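Local coordinates for protein glycoside transferase (Listeria monocytogenes, PDB 6R2M) that is a glycoside hydrolase, probably acting outside the cell on exopolysaccharide, possibly with transferase activity, at residues A[24-29]-A[302-307]; A[67-72]-A[107-112]. All blocks are in the same frame, centred on the assembly; numbering follows the deposited sequence.

Contact 1 of 2, residues A[24-29]-A[302-307]; sequences TYVKEN and FDYINK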
loop_
_atom_site.group_PDB
_atom_site.type_symbol
_atom_site.label_atom_id
_atom_site.label_comp_id
_atom_site.label_asym_id
_atom_site.label_seq_id
_atom_site.Cartn_x
_atom_site.Cartn_y
_atom_site.Cartn_z
ATOM N N THR A 24 19.673 1.583 7.709
ATOM C CA THR A 24 20.489 2.628 8.319
ATOM C C THR A 24 19.886 4.000 8.072
ATOM O O THR A 24 19.792 4.816 8.994
ATOM C CB THR A 24 21.908 2.555 7.767
ATOM O OG1 THR A 24 22.488 1.301 8.156
ATOM C CG2 THR A 24 22.780 3.692 8.313
ATOM N N TYR A 25 19.415 4.242 6.846
ATOM C CA TYR A 25 18.831 5.534 6.503
ATOM C C TYR A 25 17.523 5.766 7.252
ATOM O O TYR A 25 17.256 6.879 7.721
ATOM C CB TYR A 25 18.613 5.606 4.997
ATOM C CG TYR A 25 18.138 6.945 4.527
ATOM C CD1 TYR A 25 19.050 7.944 4.217
ATOM C CD2 TYR A 25 16.784 7.227 4.403
ATOM C CE1 TYR A 25 18.630 9.183 3.791
ATOM C CE2 TYR A 25 16.345 8.477 3.966
ATOM C CZ TYR A 25 17.291 9.444 3.655
ATOM O OH TYR A 25 16.908 10.698 3.227
ATOM N N VAL A 26 16.709 4.720 7.404
ATOM C CA VAL A 26 15.458 4.873 8.138
ATOM C C VAL A 26 15.730 5.159 9.610
ATOM O O VAL A 26 15.089 6.023 10.220
ATOM C CB VAL A 26 14.591 3.620 7.944
ATOM C CG1 VAL A 26 13.434 3.604 8.964
ATOM C CG2 VAL A 26 14.062 3.593 6.503
ATOM N N LYS A 27 16.681 4.429 10.204
ATOM C CA LYS A 27 17.062 4.684 11.587
ATOM C C LYS A 27 17.519 6.127 11.777
ATOM O O LYS A 27 17.196 6.760 12.786
ATOM C CB LYS A 27 18.157 3.702 12.010
ATOM C CG LYS A 27 17.633 2.267 12.171
ATOM C CD LYS A 27 18.739 1.256 12.459
ATOM C CE LYS A 27 18.191 -0.181 12.483
ATOM N NZ LYS A 27 19.284 -1.167 12.314
ATOM N N GLU A 28 18.252 6.667 10.807
ATOM C CA GLU A 28 18.829 7.999 10.971
ATOM C C GLU A 28 17.846 9.119 10.642
ATOM O O GLU A 28 17.983 10.230 11.170
ATOM C CB GLU A 28 20.087 8.125 10.104
ATOM C CG GLU A 28 20.679 9.528 10.014
ATOM C CD GLU A 28 21.443 9.927 11.262
ATOM O OE1 GLU A 28 21.631 11.146 11.487
ATOM O OE2 GLU A 28 21.866 9.022 12.014
ATOM N N ASN A 29 16.856 8.873 9.788
ATOM C CA ASN A 29 16.074 9.983 9.260
ATOM C C ASN A 29 14.578 9.884 9.471
ATOM O O ASN A 29 13.915 10.919 9.490
ATOM C CB ASN A 29 16.325 10.145 7.762
ATOM C CG ASN A 29 17.743 10.567 7.471
ATOM O OD1 ASN A 29 18.102 11.727 7.674
ATOM N ND2 ASN A 29 18.569 9.626 7.012
ATOM N N PHE A 302 6.052 7.256 2.616
ATOM C CA PHE A 302 5.347 6.456 1.611
ATOM C C PHE A 302 6.055 6.503 0.267
ATOM O O PHE A 302 6.206 5.472 -0.396
ATOM C CB PHE A 302 3.915 6.957 1.451
ATOM C CG PHE A 302 3.017 6.053 0.633
ATOM C CD1 PHE A 302 2.416 4.936 1.204
ATOM C CD2 PHE A 302 2.700 6.370 -0.688
ATOM C CE1 PHE A 302 1.533 4.138 0.461
ATOM C CE2 PHE A 302 1.836 5.578 -1.421
ATOM C CZ PHE A 302 1.246 4.465 -0.851
ATOM N N ASP A 303 6.510 7.694 -0.147
ATOM C CA ASP A 303 7.230 7.811 -1.414
ATOM C C ASP A 303 8.613 7.184 -1.313
ATOM O O ASP A 303 9.030 6.424 -2.196
ATOM C CB ASP A 303 7.348 9.283 -1.819
ATOM C CG ASP A 303 6.038 9.869 -2.294
ATOM O OD1 ASP A 303 5.346 9.221 -3.098
ATOM O OD2 ASP A 303 5.701 10.990 -1.854
ATOM N N TYR A 304 9.333 7.486 -0.234
ATOM C CA TYR A 304 10.676 6.954 -0.063
ATOM C C TYR A 304 10.661 5.432 -0.113
ATOM O O TYR A 304 11.413 4.814 -0.872
ATOM C CB TYR A 304 11.262 7.444 1.264
ATOM C CG TYR A 304 12.548 6.740 1.621
ATOM C CD1 TYR A 304 13.755 7.137 1.057
ATOM C CD2 TYR A 304 12.553 5.650 2.477
ATOM C CE1 TYR A 304 14.928 6.469 1.351
ATOM C CE2 TYR A 304 13.723 4.986 2.782
ATOM C CZ TYR A 304 14.902 5.400 2.220
ATOM O OH TYR A 304 16.055 4.709 2.546
ATOM N N ILE A 305 9.776 4.811 0.670
ATOM C CA ILE A 305 9.895 3.372 0.855
ATOM C C ILE A 305 9.291 2.610 -0.319
ATOM O O ILE A 305 9.751 1.511 -0.641
ATOM C CB ILE A 305 9.268 2.941 2.194
ATOM C CG1 ILE A 305 9.740 1.535 2.579
ATOM C CG2 ILE A 305 7.731 3.031 2.179
ATOM C CD1 ILE A 305 11.219 1.476 2.991
ATOM N N ASN A 306 8.261 3.153 -0.983
ATOM C CA ASN A 306 7.744 2.461 -2.158
ATOM C C ASN A 306 8.732 2.516 -3.315
ATOM O O ASN A 306 8.800 1.566 -4.107
ATOM C CB ASN A 306 6.394 3.038 -2.579
ATOM C CG ASN A 306 5.230 2.388 -1.837
ATOM O OD1 ASN A 306 4.972 1.207 -2.005
ATOM N ND2 ASN A 306 4.538 3.157 -1.010
ATOM N N LYS A 307 9.534 3.581 -3.409
ATOM C CA LYS A 307 10.606 3.554 -4.391
ATOM C C LYS A 307 11.614 2.454 -4.052
ATOM O O LYS A 307 11.981 1.667 -4.932
ATOM C CB LYS A 307 11.278 4.931 -4.498
ATOM C CG LYS A 307 12.491 4.934 -5.412
ATOM C CD LYS A 307 12.957 6.338 -5.726
ATOM C CE LYS A 307 14.162 6.291 -6.644
ATOM N NZ LYS A 307 14.688 7.627 -7.045
#
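Tyr25 and Val26 meet Tyr304 between two helices whose alpha carbons come nearest at Val26 CA and Ile305 CA, 9.3 Å apart, a separation that side chains must bridge. Tyr304 does most of the bridging. With its CG anti to the backbone N (chi1 170°), the ring reaches out from helix 301-312 and brings its phenol end obliquely against the CD2-CE2 flank of the Tyr25 ring. The two planes are close to parallel, at 22°, and slid apart, with ring centroids 5.0 Å from each other and little overlap. One flank of each ring does the touching: Tyr25 CD2 lies 3.2 Å from Tyr304 OH, and Tyr25 CE2 lies 3.6 Å from Tyr304 CE1. Val26 adds a single methyl, CG2, placed 4.0 Å from Tyr304 CE2 and approaching that ring at a slant.

Asn29, one helical turn after Tyr25, sets its ND2 3.2 Å above the Tyr25 ring plane, offset toward the rim, while giving a hydrogen bond to Tyr25 O in the carbonyl plane, on a lone pair. The Asn29 amide and the slid-off Tyr304 ring thus lie on opposite sides of the Tyr25 plane, neither centred on it. Around this group, Tyr304 also meets the ring of Tyr30, and Val26 rests on Ile37.

The chemistry is that of dispersion and shape: even the Tyr304 hydroxyl, in the middle of the contact, meets ring carbons, so its approach to Tyr25 is van der Waals in character, while Tyr25 OH has its own weak hydrogen bond to Ser294 O.

Contact 2 of 2, residues A[67-72]-A[107-112]; sequences KTFQEQ and TEALYQ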
loop_
_atom_site.group_PDB
_atom_site.type_symbol
_atom_site.label_atom_id
_atom_site.label_comp_id
_atom_site.label_asym_id
_atom_site.label_seq_id
_atom_site.Cartn_x
_atom_site.Cartn_y
_atom_site.Cartn_z
ATOM N N LYS A 67 16.223 -9.725 11.767
ATOM C CA LYS A 67 16.411 -8.993 13.014
ATOM C C LYS A 67 15.644 -7.676 13.011
ATOM O O LYS A 67 14.914 -7.366 13.965
ATOM C CB LYS A 67 17.893 -8.738 13.264
ATOM C CG LYS A 67 18.171 -7.774 14.393
ATOM C CD LYS A 67 19.671 -7.663 14.627
ATOM C CE LYS A 67 19.999 -6.582 15.645
ATOM N NZ LYS A 67 19.639 -5.229 15.134
ATOM N N THR A 68 15.787 -6.886 11.945
ATOM C CA THR A 68 15.042 -5.630 11.898
ATOM C C THR A 68 13.542 -5.888 11.750
ATOM O O THR A 68 12.736 -5.150 12.319
ATOM C CB THR A 68 15.576 -4.723 10.779
ATOM O OG1 THR A 68 17.008 -4.655 10.869
ATOM C CG2 THR A 68 15.013 -3.281 10.916
ATOM N N PHE A 69 13.153 -6.951 11.044
ATOM C CA PHE A 69 11.737 -7.289 10.935
ATOM C C PHE A 69 11.129 -7.541 12.316
ATOM O O PHE A 69 10.047 -7.034 12.630
ATOM C CB PHE A 69 11.546 -8.511 10.021
ATOM C CG PHE A 69 10.104 -8.810 9.731
ATOM C CD1 PHE A 69 9.382 -9.631 10.580
ATOM C CD2 PHE A 69 9.448 -8.220 8.650
ATOM C CE1 PHE A 69 8.042 -9.894 10.345
ATOM C CE2 PHE A 69 8.096 -8.467 8.413
ATOM C CZ PHE A 69 7.390 -9.305 9.263
ATOM N N GLN A 70 11.797 -8.349 13.143
ATOM C CA GLN A 70 11.265 -8.630 14.477
ATOM C C GLN A 70 11.238 -7.374 15.341
ATOM O O GLN A 70 10.315 -7.203 16.148
ATOM C CB GLN A 70 12.079 -9.745 15.143
ATOM C CG GLN A 70 11.713 -10.028 16.611
ATOM C CD GLN A 70 10.255 -10.386 16.811
ATOM O OE1 GLN A 70 9.671 -11.107 16.019
ATOM N NE2 GLN A 70 9.660 -9.876 17.887
ATOM N N GLU A 71 12.216 -6.476 15.173
ATOM C CA GLU A 71 12.174 -5.221 15.919
ATOM C C GLU A 71 10.923 -4.438 15.567
ATOM O O GLU A 71 10.279 -3.853 16.449
ATOM C CB GLU A 71 13.423 -4.382 15.639
ATOM C CG GLU A 71 14.636 -4.888 16.401
ATOM C CD GLU A 71 15.927 -4.355 15.850
ATOM O OE1 GLU A 71 15.883 -3.599 14.862
ATOM O OE2 GLU A 71 16.990 -4.713 16.404
ATOM N N GLN A 72 10.539 -4.456 14.286
ATOM C CA GLN A 72 9.311 -3.799 13.864
ATOM C C GLN A 72 8.079 -4.507 14.411
ATOM O O GLN A 72 7.125 -3.842 14.816
ATOM C CB GLN A 72 9.254 -3.721 12.338
ATOM C CG GLN A 72 10.370 -2.834 11.780
ATOM C CD GLN A 72 10.373 -1.458 12.430
ATOM O OE1 GLN A 72 9.384 -0.737 12.374
ATOM N NE2 GLN A 72 11.498 -1.085 13.038
ATOM N N THR A 107 -0.497 -7.960 7.503
ATOM C CA THR A 107 -0.692 -9.402 7.572
ATOM C C THR A 107 -0.031 -10.096 6.395
ATOM O O THR A 107 0.558 -11.163 6.567
ATOM C CB THR A 107 -2.177 -9.767 7.639
ATOM O OG1 THR A 107 -2.883 -9.226 6.509
ATOM C CG2 THR A 107 -2.779 -9.233 8.924
ATOM N N GLU A 108 -0.062 -9.480 5.202
ATOM C CA GLU A 108 0.671 -10.046 4.076
ATOM C C GLU A 108 2.160 -10.136 4.380
ATOM O O GLU A 108 2.796 -11.151 4.099
ATOM C CB GLU A 108 0.441 -9.216 2.814
ATOM C CG GLU A 108 -0.835 -9.597 2.090
ATOM C CD GLU A 108 -0.783 -11.027 1.575
ATOM O OE1 GLU A 108 0.044 -11.309 0.685
ATOM O OE2 GLU A 108 -1.554 -11.869 2.069
ATOM N N ALA A 109 2.724 -9.094 4.987
ATOM C CA ALA A 109 4.140 -9.112 5.318
ATOM C C ALA A 109 4.450 -10.209 6.328
ATOM O O ALA A 109 5.458 -10.911 6.206
ATOM C CB ALA A 109 4.555 -7.737 5.837
ATOM N N LEU A 110 3.564 -10.397 7.311
ATOM C CA LEU A 110 3.758 -11.445 8.303
ATOM C C LEU A 110 3.702 -12.832 7.683
ATOM O O LEU A 110 4.492 -13.710 8.057
ATOM C CB LEU A 110 2.707 -11.314 9.400
ATOM C CG LEU A 110 2.948 -10.171 10.401
ATOM C CD1 LEU A 110 1.681 -9.962 11.182
ATOM C CD2 LEU A 110 4.106 -10.464 11.344
ATOM N N TYR A 111 2.758 -13.061 6.767
ATOM C CA TYR A 111 2.694 -14.362 6.104
ATOM C C TYR A 111 3.974 -14.630 5.327
ATOM O O TYR A 111 4.537 -15.731 5.392
ATOM C CB TYR A 111 1.485 -14.426 5.171
ATOM C CG TYR A 111 0.155 -14.633 5.853
ATOM C CD1 TYR A 111 -0.059 -15.701 6.712
ATOM C CD2 TYR A 111 -0.890 -13.763 5.617
ATOM C CE1 TYR A 111 -1.283 -15.886 7.316
ATOM C CE2 TYR A 111 -2.115 -13.934 6.220
ATOM C CZ TYR A 111 -2.302 -15.000 7.061
ATOM O OH TYR A 111 -3.532 -15.174 7.655
ATOM N N GLN A 112 4.444 -13.635 4.575
ATOM C CA GLN A 112 5.663 -13.806 3.789
ATOM C C GLN A 112 6.872 -14.006 4.689
ATOM O O GLN A 112 7.727 -14.847 4.404
ATOM C CB GLN A 112 5.879 -12.598 2.875
ATOM C CG GLN A 112 4.811 -12.428 1.814
ATOM C CD GLN A 112 4.739 -13.622 0.883
ATOM O OE1 GLN A 112 3.658 -14.147 0.600
ATOM N NE2 GLN A 112 5.894 -14.065 0.413
#
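Phe69 supplies the whole of one side of this contact, and Ala109 and Leu110 supply the other. The apolar contacts come first. Phe69 has its CG anti to the backbone N (chi1 -173°), which sends the ring from helix 66-79 toward helix 100-116. Leu110 meets it with one branch: CD2 lies at the ring edge, near the plane, 4.1 Å from Phe69 CZ and equally far from Phe69 CE1, and the two side chains cross at about a right angle. Leu110 leaves its helix beside the line to Phe69, and its end comes nearer. Ala109 adds its CB, 4.4 Å from Phe69 CE2, a looser touch beside the Leu110 methyl.

Backbone takes part once, through the Ala109 carbonyl, whose O stands 4.0 Å from Phe69 CZ and slanted to the ring. Aromatic packing enters from outside, where Phe69 pairs edge-to-face with Tyr122, while Met57 and Val61 of helix 50-62 also touch it.

Polar links accompany this packing. Gln70 OE1 is hydrogen-bonded to the OH of the same Tyr122 that packs on Phe69. Away from the contact, Lys67 NZ meets Glu71 OE2 on its syn side, 26° out of the carboxylate plane, in a salt bridge of 3.0 Å.

The arrangement is that of two successive, roughly antiparallel helices packed through a buried aromatic, as in the helical hairpins from which the alpha/alpha barrels of several glycoside hydrolase families are built; a barrel of that kind is probable here.

How the contacts relate
The two contacts show local and long-range packing within one helical fold. Their centres lie 16 Å apart, each 15 Å from the centre of the chain, and their nearest atoms approach to about 4 Å without touching. In sequence order come helix 21-29, then helices 66-79 and 100-116, and finally helix 301-312, so contact 2 falls wholly between the partners of contact 1. Contact 2 ties helices close in sequence, whereas contact 1 brings the first and last helices together, consistent with closure of a ring of helices. Helix 50-62 links the neighbourhoods, since it touches Ile305 and Phe302 as well as Phe69.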